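Long-range contacts in NADPH-ferredoxin reductase FprA (Mycobacterium tuberculosis, PDB 1LQT), which uses FAD to catalyse electron transfer between NADPH and ferredoxin, and may supply electrons to cytochrome P450 systems: residues R2-I6 with E394-F398; A18-K24 with A375-V379; L230-D235 with I249-R253; V425-E430 with L450-G454. The contacts are given in a common frame with arbitrary orientation. Residues are numbered along the deposited sequence.

Contact 1. Residues R2-I6 with E394-F398; sequences RPYYI and ECKSF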
loop_
_atom_site.group_PDB
_atom_site.type_symbol
_atom_site.label_atom_id
_atom_site.label_comp_id
_atom_site.label_asym_id
_atom_site.label_seq_id
_atom_site.Cartn_x
_atom_site.Cartn_y
_atom_site.Cartn_z
ATOM N N ARG A 2 -37.386 -3.595 -1.497
ATOM C CA ARG A 2 -36.064 -4.132 -1.108
ATOM C C ARG A 2 -34.998 -3.068 -1.203
ATOM O O ARG A 2 -35.096 -2.116 -1.959
ATOM C CB ARG A 2 -35.695 -5.276 -2.029
ATOM C CG ARG A 2 -35.373 -4.889 -3.471
ATOM C CD ARG A 2 -34.853 -6.102 -4.222
ATOM N NE ARG A 2 -34.447 -5.872 -5.585
ATOM C CZ ARG A 2 -33.247 -5.418 -5.932
ATOM N NH1 ARG A 2 -32.360 -5.093 -5.004
ATOM N NH2 ARG A 2 -32.942 -5.282 -7.200
ATOM N N PRO A 3 -33.938 -3.262 -0.460
ATOM C CA PRO A 3 -32.779 -2.397 -0.638
ATOM C C PRO A 3 -32.050 -2.807 -1.911
ATOM O O PRO A 3 -32.225 -3.913 -2.400
ATOM C CB PRO A 3 -31.917 -2.729 0.588
ATOM C CG PRO A 3 -32.227 -4.133 0.878
ATOM C CD PRO A 3 -33.698 -4.312 0.548
ATOM N N TYR A 4 -31.218 -1.914 -2.427
ATOM C CA TYR A 4 -30.203 -2.319 -3.378
ATOM C C TYR A 4 -29.149 -3.110 -2.617
ATOM O O TYR A 4 -28.852 -2.796 -1.465
ATOM C CB TYR A 4 -29.540 -1.107 -4.022
ATOM C CG TYR A 4 -30.434 -0.366 -4.991
ATOM C CD1 TYR A 4 -30.941 -0.984 -6.108
ATOM C CD2 TYR A 4 -30.726 0.965 -4.809
ATOM C CE1 TYR A 4 -31.746 -0.302 -7.001
ATOM C CE2 TYR A 4 -31.510 1.662 -5.732
ATOM C CZ TYR A 4 -32.018 1.005 -6.818
ATOM O OH TYR A 4 -32.814 1.656 -7.739
ATOM N N TYR A 5 -28.588 -4.110 -3.281
ATOM C CA TYR A 5 -27.551 -4.959 -2.717
ATOM C C TYR A 5 -26.275 -4.635 -3.468
ATOM O O TYR A 5 -26.178 -4.826 -4.688
ATOM C CB TYR A 5 -27.876 -6.427 -2.915
ATOM C CG TYR A 5 -29.071 -6.855 -2.137
ATOM C CD1 TYR A 5 -28.955 -7.227 -0.809
ATOM C CD2 TYR A 5 -30.323 -6.856 -2.706
ATOM C CE1 TYR A 5 -30.078 -7.603 -0.070
ATOM C CE2 TYR A 5 -31.448 -7.241 -1.972
ATOM C CZ TYR A 5 -31.302 -7.594 -0.668
ATOM O OH TYR A 5 -32.407 -7.974 0.064
ATOM N N ILE A 6 -25.291 -4.163 -2.718
ATOM C CA ILE A 6 -23.995 -3.810 -3.294
ATOM C C ILE A 6 -22.919 -4.675 -2.669
ATOM O O ILE A 6 -22.844 -4.805 -1.465
ATOM C CB ILE A 6 -23.653 -2.342 -2.989
ATOM C CG1 ILE A 6 -24.845 -1.401 -3.232
ATOM C CG2 ILE A 6 -22.441 -1.911 -3.793
ATOM C CD1 ILE A 6 -25.356 -1.347 -4.607
ATOM N N GLU A 394 -35.488 -2.048 -15.175
ATOM C CA GLU A 394 -34.374 -2.890 -15.580
ATOM C C GLU A 394 -33.575 -3.436 -14.393
ATOM O O GLU A 394 -32.516 -4.016 -14.581
ATOM C CB GLU A 394 -33.461 -2.124 -16.534
ATOM C CG GLU A 394 -34.101 -1.859 -17.888
ATOM C CD GLU A 394 -33.234 -0.999 -18.783
ATOM O OE1 GLU A 394 -32.065 -1.390 -19.027
ATOM O OE2 GLU A 394 -33.716 0.068 -19.247
ATOM N N CYS A 395 -34.084 -3.268 -13.178
ATOM C CA CYS A 395 -33.410 -3.827 -12.013
ATOM C C CYS A 395 -33.580 -5.316 -11.932
ATOM O O CYS A 395 -34.586 -5.871 -12.378
ATOM C CB CYS A 395 -33.948 -3.235 -10.725
ATOM S SG CYS A 395 -33.361 -1.575 -10.483
ATOM N N LYS A 396 -32.597 -5.969 -11.338
ATOM C CA LYS A 396 -32.695 -7.369 -11.111
ATOM C C LYS A 396 -33.859 -7.551 -10.182
ATOM O O LYS A 396 -34.263 -6.643 -9.420
ATOM C CB LYS A 396 -31.414 -7.909 -10.484
ATOM C CG LYS A 396 -30.198 -7.720 -11.385
ATOM C CD LYS A 396 -29.104 -8.725 -11.098
ATOM C CE LYS A 396 -27.858 -8.406 -11.935
ATOM N NZ LYS A 396 -27.303 -7.138 -11.463
ATOM N N SER A 397 -34.389 -8.744 -10.249
ATOM C CA SER A 397 -35.432 -9.155 -9.390
ATOM C C SER A 397 -34.775 -10.054 -8.366
ATOM O O SER A 397 -34.166 -11.053 -8.746
ATOM C CB SER A 397 -36.438 -9.934 -10.216
ATOM O OG SER A 397 -37.531 -10.245 -9.428
ATOM N N PHE A 398 -34.855 -9.709 -7.089
ATOM C CA PHE A 398 -34.327 -10.558 -6.037
ATOM C C PHE A 398 -35.472 -10.732 -5.047
ATOM O O PHE A 398 -36.150 -9.737 -4.726
ATOM C CB PHE A 398 -33.175 -9.892 -5.279
ATOM C CG PHE A 398 -31.930 -9.627 -6.084
ATOM C CD1 PHE A 398 -31.305 -10.627 -6.800
ATOM C CD2 PHE A 398 -31.334 -8.388 -6.032
ATOM C CE1 PHE A 398 -30.144 -10.370 -7.479
ATOM C CE2 PHE A 398 -30.153 -8.147 -6.721
ATOM C CZ PHE A 398 -29.589 -9.124 -7.450
HETATM O O HOH W 1 -36.617 -6.472 -7.186
#
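Where a chain terminus meets a loop distant in sequence, one arginine can do much of the joining. The loop after helix 370-391 runs past the start of strand 4-9, the touching parts lying 99° apart, so no backbone pairing links them. C395 comes first: its SG sits 4.0 Å from CE1 of Y4, at the edge of the ring, a sulfur-aromatic contact. Y4 CA-to-CB points away from the loop, yet its ring comes back to meet the sulfur.

K396 contributes its backbone. Its O accepts a hydrogen bond from R2 NH2 at 2.9 Å, and a water reinforces the link, accepting from R2 NE (2.8 Å) and donating to the same K396 O (3.2 Å). The lysine's own NZ leads off to the carbonyl of Y97. F398 then brings CD2 over one face of the R2 guanidinium, 3.5 Å from R2 CZ, and the same CD2 touches Y5 CD2 at 3.8 Å, with ring planes at 84°. Within its own segment R2 NH1 donates to P3 O at 2.9 Å, and it also forms a salt bridge with D98.

The contact thus joins the first strand of the FAD-binding Rossmann-like domain to a surface loop. Its chemistry is mixed: D98 answers the arginine's charge, the K396 and P3 carbonyls and a water take N-H groups, and F398 packs over one face.

Contact 2. Residues A18-K24 with A375-V379; sequences AAASLLK and AQDTV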
loop_
_atom_site.group_PDB
_atom_site.type_symbol
_atom_site.label_atom_id
_atom_site.label_comp_id
_atom_site.label_asym_id
_atom_site.label_seq_id
_atom_site.Cartn_x
_atom_site.Cartn_y
_atom_site.Cartn_z
ATOM N N ALA A 18 -16.359 4.028 0.160
ATOM C CA ALA A 18 -17.483 3.707 -0.720
ATOM C C ALA A 18 -18.686 3.231 0.096
ATOM O O ALA A 18 -19.811 3.636 -0.148
ATOM C CB ALA A 18 -17.071 2.667 -1.742
ATOM N N ALA A 19 -18.421 2.342 1.060
ATOM C CA ALA A 19 -19.500 1.835 1.903
ATOM C C ALA A 19 -20.207 2.973 2.608
ATOM O O ALA A 19 -21.444 3.040 2.640
ATOM C CB ALA A 19 -18.966 0.831 2.904
ATOM N N ALA A 20 -19.427 3.875 3.184
ATOM C CA ALA A 20 -20.015 4.996 3.879
ATOM C C ALA A 20 -20.838 5.857 2.950
ATOM O O ALA A 20 -21.929 6.308 3.314
ATOM C CB ALA A 20 -18.943 5.821 4.588
ATOM N N SER A 21 -20.335 6.093 1.746
ATOM C CA SER A 21 -21.077 6.909 0.773
ATOM C C SER A 21 -22.406 6.257 0.375
ATOM O O SER A 21 -23.413 6.935 0.229
ATOM C CB SER A 21 -20.228 7.150 -0.460
ATOM O OG SER A 21 -19.119 7.961 -0.187
ATOM N N LEU A 22 -22.415 4.950 0.213
ATOM C CA LEU A 22 -23.629 4.234 -0.128
ATOM C C LEU A 22 -24.655 4.361 0.979
ATOM O O LEU A 22 -25.834 4.634 0.737
ATOM C CB LEU A 22 -23.327 2.781 -0.392
ATOM C CG LEU A 22 -22.543 2.477 -1.673
ATOM C CD1 LEU A 22 -21.864 1.119 -1.597
ATOM C CD2 LEU A 22 -23.441 2.584 -2.914
ATOM N N LEU A 23 -24.230 4.145 2.223
ATOM C CA LEU A 23 -25.157 4.182 3.341
ATOM C C LEU A 23 -25.666 5.602 3.579
ATOM O O LEU A 23 -26.834 5.815 3.926
ATOM C CB LEU A 23 -24.475 3.601 4.576
ATOM C CG LEU A 23 -24.101 2.132 4.479
ATOM C CD1 LEU A 23 -23.297 1.708 5.697
ATOM C CD2 LEU A 23 -25.313 1.237 4.269
ATOM N N LYS A 24 -24.802 6.590 3.376
ATOM C CA LYS A 24 -25.194 7.993 3.490
ATOM C C LYS A 24 -26.252 8.385 2.464
ATOM O O LYS A 24 -27.192 9.091 2.781
ATOM C CB LYS A 24 -23.982 8.911 3.363
ATOM C CG LYS A 24 -24.296 10.396 3.441
ATOM C CD LYS A 24 -23.034 11.225 3.227
ATOM C CE LYS A 24 -22.408 11.061 1.835
ATOM N NZ LYS A 24 -21.050 11.654 1.765
ATOM N N ALA A 375 -13.974 7.676 -3.979
ATOM C CA ALA A 375 -15.051 6.736 -3.745
ATOM C C ALA A 375 -16.419 7.404 -3.880
ATOM O O ALA A 375 -17.335 6.816 -4.421
ATOM C CB ALA A 375 -14.891 6.081 -2.379
ATOM N N GLN A 376 -16.536 8.614 -3.376
ATOM C CA GLN A 376 -17.803 9.330 -3.436
ATOM C C GLN A 376 -18.231 9.534 -4.885
ATOM O O GLN A 376 -19.384 9.354 -5.227
ATOM C CB GLN A 376 -17.672 10.678 -2.746
ATOM C CG GLN A 376 -18.969 11.469 -2.719
ATOM C CD GLN A 376 -20.015 10.808 -1.846
ATOM O OE1 GLN A 376 -19.775 10.609 -0.656
ATOM N NE2 GLN A 376 -21.171 10.460 -2.413
ATOM N N ASP A 377 -17.260 9.899 -5.720
ATOM C CA ASP A 377 -17.523 10.105 -7.131
ATOM C C ASP A 377 -18.010 8.839 -7.801
ATOM O O ASP A 377 -19.002 8.864 -8.554
ATOM C CB ASP A 377 -16.277 10.654 -7.825
ATOM C CG ASP A 377 -15.998 12.098 -7.456
ATOM O OD1 ASP A 377 -16.896 12.798 -6.953
ATOM O OD2 ASP A 377 -14.888 12.601 -7.634
ATOM N N THR A 378 -17.319 7.737 -7.545
ATOM C CA THR A 378 -17.755 6.466 -8.092
ATOM C C THR A 378 -19.191 6.123 -7.617
ATOM O O THR A 378 -20.034 5.673 -8.415
ATOM C CB THR A 378 -16.801 5.325 -7.688
ATOM O OG1 THR A 378 -15.547 5.431 -8.365
ATOM C CG2 THR A 378 -17.367 4.034 -8.139
ATOM N N VAL A 379 -19.429 6.297 -6.322
ATOM C CA VAL A 379 -20.732 5.940 -5.754
ATOM C C VAL A 379 -21.853 6.790 -6.324
ATOM O O VAL A 379 -22.918 6.278 -6.630
ATOM C CB VAL A 379 -20.680 5.981 -4.214
ATOM C CG1 VAL A 379 -22.062 5.982 -3.632
ATOM C CG2 VAL A 379 -19.857 4.801 -3.684
HETATM O O HOH W 2 -23.483 9.333 -1.140
#
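V379 reaches across from helix 370-391 and overlaps three residues of helix 13-28: its CG2 lies 4.0 Å from A18 CB, and its CG1 lies 3.8 Å from S21 CB and 3.7 Å from L22 CD2. One turn earlier, A375 CB meets A18 CB at 4.1 Å and A18 N at 3.6 Å. Small residues here bring the A18 and A375 CA atoms within 4.9 Å, and the segment axes approach to 8.7 Å, crossing at -47°.

Beside this apolar patch, Q376 organises a polar one. Its OE1 accepts a hydrogen bond from K24 NZ at 2.9 Å and is 2.8 Å from S21 OG, which also lies within hydrogen-bonding reach of F17 O. A water accepts from Q376 NE2 (2.9 Å) and donates to S21 O (2.8 Å), while NE2 also bonds D380.

Helix 13-28 follows the glycine-rich turn of the dinucleotide-binding fold, and the A375 side chain lies about 5 Å from that of S14, probably FAD-binding, and about 8 Å from the bound FAD. Thus alanines, L22 and V379 pack tightly, while one amide uses both oxygen and nitrogen in a polar cluster running from buried S21 to exposed K24.

Contact 3. Residues L230-D235 with I249-R253; sequences LDGITD and IKVLR
R253 and L230, the residues most covered here, show how a helix can hold a loop by one charged and one apolar grip. Segment 249-253 lies within helix 243-256, R253 N bonding I249 O at 2.9 Å. Segment 230-235 begins with a type II beta turn from L230 to I233 (I233 N to L230 O, 3.0 Å), with phi/psi -68/132 at D231 and 83/2 at G232, where a CB would crowd the preceding carbonyl. T234 then takes the N-cap of helix 235-241, its OG1 also bonded to D237. CA atoms pair L230 with R253 (7.5 Å) and D235 with I249 (7.4 Å).

L230, rotamer mt, points toward the helix and rests CD1 on R253 CA (3.8 Å) and CG (3.9 Å). R253 has chi1 m, chi2 and chi3 t and chi4 -76°. Its NH2 donates to I233 O (2.9 Å) and D235 OD1 (2.9 Å); NE reaches the same OD1 (2.9 Å), completing the salt bridge. D235, chi1 m, has CB sideways but brings its carboxylate nearer the helix. NH1 of R253 donates to a water (2.9 Å) that in turn donates to L230 O (2.7 Å). Nearby, I233 CG2 meets I249 CD1 at 4.2 Å.

The contact joins the loop before helix 235-241 to helix 243-256 in the NADP-binding domain. One guanidinium serves a carboxylate and a carbonyl directly, and a second carbonyl through water, beside an apolar patch of L230, I233 and I249.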
loop_
_atom_site.group_PDB
_atom_site.type_symbol
_atom_site.label_atom_id
_atom_site.label_comp_id
_atom_site.label_asym_id
_atom_site.label_seq_id
_atom_site.Cartn_x
_atom_site.Cartn_y
_atom_site.Cartn_z
ATOM N N LEU A 230 22.724 18.887 -3.857
ATOM C CA LEU A 230 21.908 20.066 -3.930
ATOM C C LEU A 230 22.481 21.091 -4.899
ATOM O O LEU A 230 21.881 22.153 -5.082
ATOM C CB LEU A 230 21.691 20.672 -2.549
ATOM C CG LEU A 230 20.895 19.746 -1.625
ATOM C CD1 LEU A 230 20.854 20.238 -0.232
ATOM C CD2 LEU A 230 19.469 19.585 -2.117
ATOM N N ASP A 231 23.601 20.820 -5.558
ATOM C CA ASP A 231 24.105 21.777 -6.542
ATOM C C ASP A 231 23.141 21.814 -7.704
ATOM O O ASP A 231 22.676 20.784 -8.198
ATOM C CB ASP A 231 25.488 21.340 -7.040
ATOM C CG ASP A 231 26.127 22.300 -8.005
ATOM O OD1 ASP A 231 25.766 23.513 -7.979
ATOM O OD2 ASP A 231 26.982 21.852 -8.787
ATOM N N GLY A 232 22.778 23.017 -8.117
ATOM C CA GLY A 232 21.824 23.208 -9.190
ATOM C C GLY A 232 20.381 23.114 -8.739
ATOM O O GLY A 232 19.494 23.203 -9.582
ATOM N N ILE A 233 20.162 22.919 -7.444
ATOM C CA ILE A 233 18.823 22.772 -6.848
ATOM C C ILE A 233 18.554 24.082 -6.140
ATOM O O ILE A 233 19.172 24.345 -5.115
ATOM C CB ILE A 233 18.780 21.568 -5.897
ATOM C CG1 ILE A 233 19.290 20.291 -6.597
ATOM C CG2 ILE A 233 17.374 21.361 -5.361
ATOM C CD1 ILE A 233 18.636 19.989 -7.914
ATOM N N THR A 234 17.632 24.881 -6.658
ATOM C CA THR A 234 17.411 26.215 -6.145
ATOM C C THR A 234 16.090 26.338 -5.444
ATOM O O THR A 234 15.122 25.631 -5.734
ATOM C CB THR A 234 17.554 27.305 -7.252
ATOM O OG1 THR A 234 16.396 27.298 -8.113
ATOM C CG2 THR A 234 18.789 27.122 -8.105
ATOM N N ASP A 235 16.061 27.241 -4.484
ATOM C CA ASP A 235 14.836 27.509 -3.785
ATOM C C ASP A 235 13.783 28.053 -4.740
ATOM O O ASP A 235 12.613 27.716 -4.576
ATOM C CB ASP A 235 15.069 28.494 -2.658
ATOM C CG ASP A 235 15.839 27.894 -1.476
ATOM O OD1 ASP A 235 16.092 26.648 -1.426
ATOM O OD2 ASP A 235 16.203 28.640 -0.521
ATOM N N ILE A 249 12.839 20.826 0.297
ATOM C CA ILE A 249 14.205 21.234 0.011
ATOM C C ILE A 249 14.802 21.914 1.242
ATOM O O ILE A 249 15.977 21.730 1.530
ATOM C CB ILE A 249 14.268 22.094 -1.260
ATOM C CG1 ILE A 249 13.854 21.290 -2.492
ATOM C CG2 ILE A 249 15.660 22.689 -1.474
ATOM C CD1 ILE A 249 14.485 19.940 -2.657
ATOM N N LYS A 250 14.003 22.666 1.997
ATOM C CA LYS A 250 14.514 23.263 3.234
ATOM C C LYS A 250 15.008 22.176 4.184
ATOM O O LYS A 250 16.057 22.279 4.800
ATOM C CB LYS A 250 13.426 24.105 3.914
ATOM C CG LYS A 250 13.081 25.396 3.205
ATOM C CD LYS A 250 11.869 26.093 3.847
ATOM C CE LYS A 250 11.383 27.317 3.044
ATOM N NZ LYS A 250 10.207 27.991 3.719
ATOM N N VAL A 251 14.237 21.104 4.288
ATOM C CA VAL A 251 14.603 19.993 5.155
ATOM C C VAL A 251 15.871 19.289 4.656
ATOM O O VAL A 251 16.782 19.002 5.425
ATOM C CB VAL A 251 13.439 19.026 5.301
ATOM C CG1 VAL A 251 13.868 17.771 6.019
ATOM C CG2 VAL A 251 12.274 19.707 6.030
ATOM N N LEU A 252 15.950 19.056 3.352
ATOM C CA LEU A 252 17.125 18.411 2.795
ATOM C C LEU A 252 18.384 19.265 2.993
ATOM O O LEU A 252 19.437 18.736 3.277
ATOM C CB LEU A 252 16.934 18.091 1.312
ATOM C CG LEU A 252 15.830 17.087 0.988
ATOM C CD1 LEU A 252 15.810 16.886 -0.509
ATOM C CD2 LEU A 252 15.974 15.746 1.703
ATOM N N ARG A 253 18.264 20.577 2.791
ATOM C CA ARG A 253 19.398 21.452 3.046
ATOM C C ARG A 253 19.848 21.326 4.499
ATOM O O ARG A 253 21.051 21.331 4.784
ATOM C CB ARG A 253 19.060 22.909 2.742
ATOM C CG ARG A 253 18.804 23.246 1.277
ATOM C CD ARG A 253 18.831 24.735 1.022
ATOM N NE ARG A 253 18.327 25.108 -0.286
ATOM C CZ ARG A 253 18.992 24.956 -1.411
ATOM N NH1 ARG A 253 20.198 24.427 -1.395
ATOM N NH2 ARG A 253 18.439 25.358 -2.549
HETATM O O HOH W 3 22.101 24.450 -3.605
#

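Contact 4. Residues V425-E430 with L450-G454; sequences VIDAFE and LLRIG
Two helical segments cross steeply: 425-430, in helix 420-434, and 450-454, ending helix 447-454, have axes 9.2 Å apart at closest approach and N-to-C directions at 110°. I426 and G454 have the nearest CA atoms, 5.5 Å apart. F429 N bonds V425 O at 2.9 Å and G454 N bonds L450 O at 2.8 Å.

I453, rotamer mm and the most covered residue, points toward the partner helix. Its CG2 lies 4.0 Å from V425 CG1 and 4.3 Å from I426 CG1. Its CG1 stands 4.0 Å from the F429 ring centroid, 10° off the normal, a CH-pi contact, and its CD1 is 3.5 Å from F429 CE1 (chi1 t, chi2 101°). I426, rotamer mt, runs CG1 to 3.7 Å from G454 CA, and its CD1 comes within 3.6 Å of L450 O. With I426 so placed a CB on G454 would clash, consistent with glycine permitting the close approach. I426 CG2 also meets L450 CD2 at 3.8 Å.

No hydrogen bond spans the two segments, which meet through apolar packing near the FAD-binding part (L450 side chain about 11 Å from FAD); just outside, G454 O has a weak hydrogen bond to H422, and the buried E430 carboxylate pairs with R50 and R441.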
loop_
_atom_site.group_PDB
_atom_site.type_symbol
_atom_site.label_atom_id
_atom_site.label_comp_id
_atom_site.label_asym_id
_atom_site.label_seq_id
_atom_site.Cartn_x
_atom_site.Cartn_y
_atom_site.Cartn_z
ATOM N N VAL A 425 -12.734 -11.275 17.082
ATOM C CA VAL A 425 -11.966 -12.202 17.921
ATOM C C VAL A 425 -10.487 -12.143 17.555
ATOM O O VAL A 425 -9.649 -12.033 18.449
ATOM C CB VAL A 425 -12.514 -13.641 17.805
ATOM C CG1 VAL A 425 -11.699 -14.607 18.622
ATOM C CG2 VAL A 425 -13.977 -13.685 18.235
ATOM N N ILE A 426 -10.146 -12.225 16.278
ATOM C CA ILE A 426 -8.762 -12.040 15.852
ATOM C C ILE A 426 -8.198 -10.739 16.416
ATOM O O ILE A 426 -7.106 -10.709 16.957
ATOM C CB ILE A 426 -8.653 -12.047 14.321
ATOM C CG1 ILE A 426 -8.937 -13.451 13.761
ATOM C CG2 ILE A 426 -7.271 -11.553 13.866
ATOM C CD1 ILE A 426 -9.114 -13.497 12.243
ATOM N N ASP A 427 -8.947 -9.648 16.234
ATOM C CA ASP A 427 -8.512 -8.337 16.673
ATOM C C ASP A 427 -8.225 -8.327 18.176
ATOM O O ASP A 427 -7.187 -7.840 18.624
ATOM C CB ASP A 427 -9.585 -7.331 16.296
ATOM C CG ASP A 427 -9.253 -5.927 16.666
ATOM O OD1 ASP A 427 -8.095 -5.515 16.483
ATOM O OD2 ASP A 427 -10.120 -5.218 17.184
ATOM N N ALA A 428 -9.163 -8.856 18.947
ATOM C CA ALA A 428 -8.983 -8.896 20.378
ATOM C C ALA A 428 -7.774 -9.729 20.765
ATOM O O ALA A 428 -7.036 -9.358 21.683
ATOM C CB ALA A 428 -10.241 -9.438 21.022
ATOM N N PHE A 429 -7.591 -10.854 20.105
ATOM C CA PHE A 429 -6.442 -11.705 20.379
ATOM C C PHE A 429 -5.144 -10.952 20.151
ATOM O O PHE A 429 -4.239 -10.987 20.977
ATOM C CB PHE A 429 -6.545 -12.932 19.474
ATOM C CG PHE A 429 -5.531 -14.008 19.743
ATOM C CD1 PHE A 429 -5.872 -15.150 20.462
ATOM C CD2 PHE A 429 -4.234 -13.912 19.249
ATOM C CE1 PHE A 429 -4.967 -16.153 20.665
ATOM C CE2 PHE A 429 -3.333 -14.898 19.476
ATOM C CZ PHE A 429 -3.701 -16.020 20.188
ATOM N N GLU A 430 -5.035 -10.282 19.015
ATOM C CA GLU A 430 -3.820 -9.583 18.662
ATOM C C GLU A 430 -3.537 -8.446 19.623
ATOM O O GLU A 430 -2.422 -8.264 20.074
ATOM C CB GLU A 430 -3.910 -9.079 17.227
ATOM C CG GLU A 430 -3.939 -10.166 16.169
ATOM C CD GLU A 430 -3.906 -9.605 14.762
ATOM O OE1 GLU A 430 -4.338 -8.439 14.581
ATOM O OE2 GLU A 430 -3.437 -10.306 13.845
ATOM N N LEU A 450 -4.169 -17.110 11.713
ATOM C CA LEU A 450 -5.359 -16.286 11.679
ATOM C C LEU A 450 -6.621 -17.111 11.762
ATOM O O LEU A 450 -7.551 -16.766 12.493
ATOM C CB LEU A 450 -5.376 -15.406 10.416
ATOM C CG LEU A 450 -4.391 -14.243 10.455
ATOM C CD1 LEU A 450 -4.047 -13.770 9.054
ATOM C CD2 LEU A 450 -4.956 -13.094 11.318
ATOM N N LEU A 451 -6.671 -18.176 10.988
ATOM C CA LEU A 451 -7.858 -19.009 10.974
ATOM C C LEU A 451 -8.017 -19.857 12.223
ATOM O O LEU A 451 -9.140 -20.156 12.636
ATOM C CB LEU A 451 -7.879 -19.878 9.723
ATOM C CG LEU A 451 -7.983 -19.121 8.406
ATOM C CD1 LEU A 451 -8.086 -20.143 7.272
ATOM C CD2 LEU A 451 -9.148 -18.165 8.327
ATOM N N ARG A 452 -6.915 -20.217 12.869
ATOM C CA ARG A 452 -6.995 -20.947 14.138
ATOM C C ARG A 452 -7.811 -20.136 15.126
ATOM O O ARG A 452 -8.605 -20.678 15.886
ATOM C CB ARG A 452 -5.586 -21.211 14.672
ATOM C CG ARG A 452 -5.469 -21.906 16.018
ATOM C CD ARG A 452 -4.025 -22.059 16.407
ATOM N NE ARG A 452 -3.840 -22.817 17.615
ATOM C CZ ARG A 452 -2.675 -22.939 18.211
ATOM N NH1 ARG A 452 -1.618 -22.326 17.717
ATOM N NH2 ARG A 452 -2.564 -23.647 19.325
ATOM N N ILE A 453 -7.613 -18.822 15.111
ATOM C CA ILE A 453 -8.274 -17.944 16.054
ATOM C C ILE A 453 -9.616 -17.458 15.525
ATOM O O ILE A 453 -10.575 -17.366 16.258
ATOM C CB ILE A 453 -7.331 -16.756 16.423
ATOM C CG1 ILE A 453 -6.034 -17.258 17.035
ATOM C CG2 ILE A 453 -8.064 -15.752 17.320
ATOM C CD1 ILE A 453 -6.168 -18.279 18.145
ATOM N N GLY A 454 -9.698 -17.172 14.236
ATOM C CA GLY A 454 -10.864 -16.562 13.638
ATOM C C GLY A 454 -12.018 -17.505 13.395
ATOM O O GLY A 454 -13.170 -17.109 13.503
#

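In the fold
Contacts 1 and 2 form one neighbourhood: their centres are about 17 Å apart and the contacts touch where I6 CG2 meets L22 CD1 at 3.8 Å. Strand 4-9 and helix 13-28 follow each other, and both meet the late chain through helix 370-391 and the loop after it. Sequence order is 1, 2, 3 for the opening segments, with contact 3 falling within the long excursion that both close. It lies about 57 Å from contact 1, centre to centre, beside the second, NADP-binding sheet. Contact 4 comes last, about 29 Å from contact 2 between centres, near the C-terminus. The FAD-binding domain is built from both chain ends, with the NADP-binding domain inserted between them in sequence.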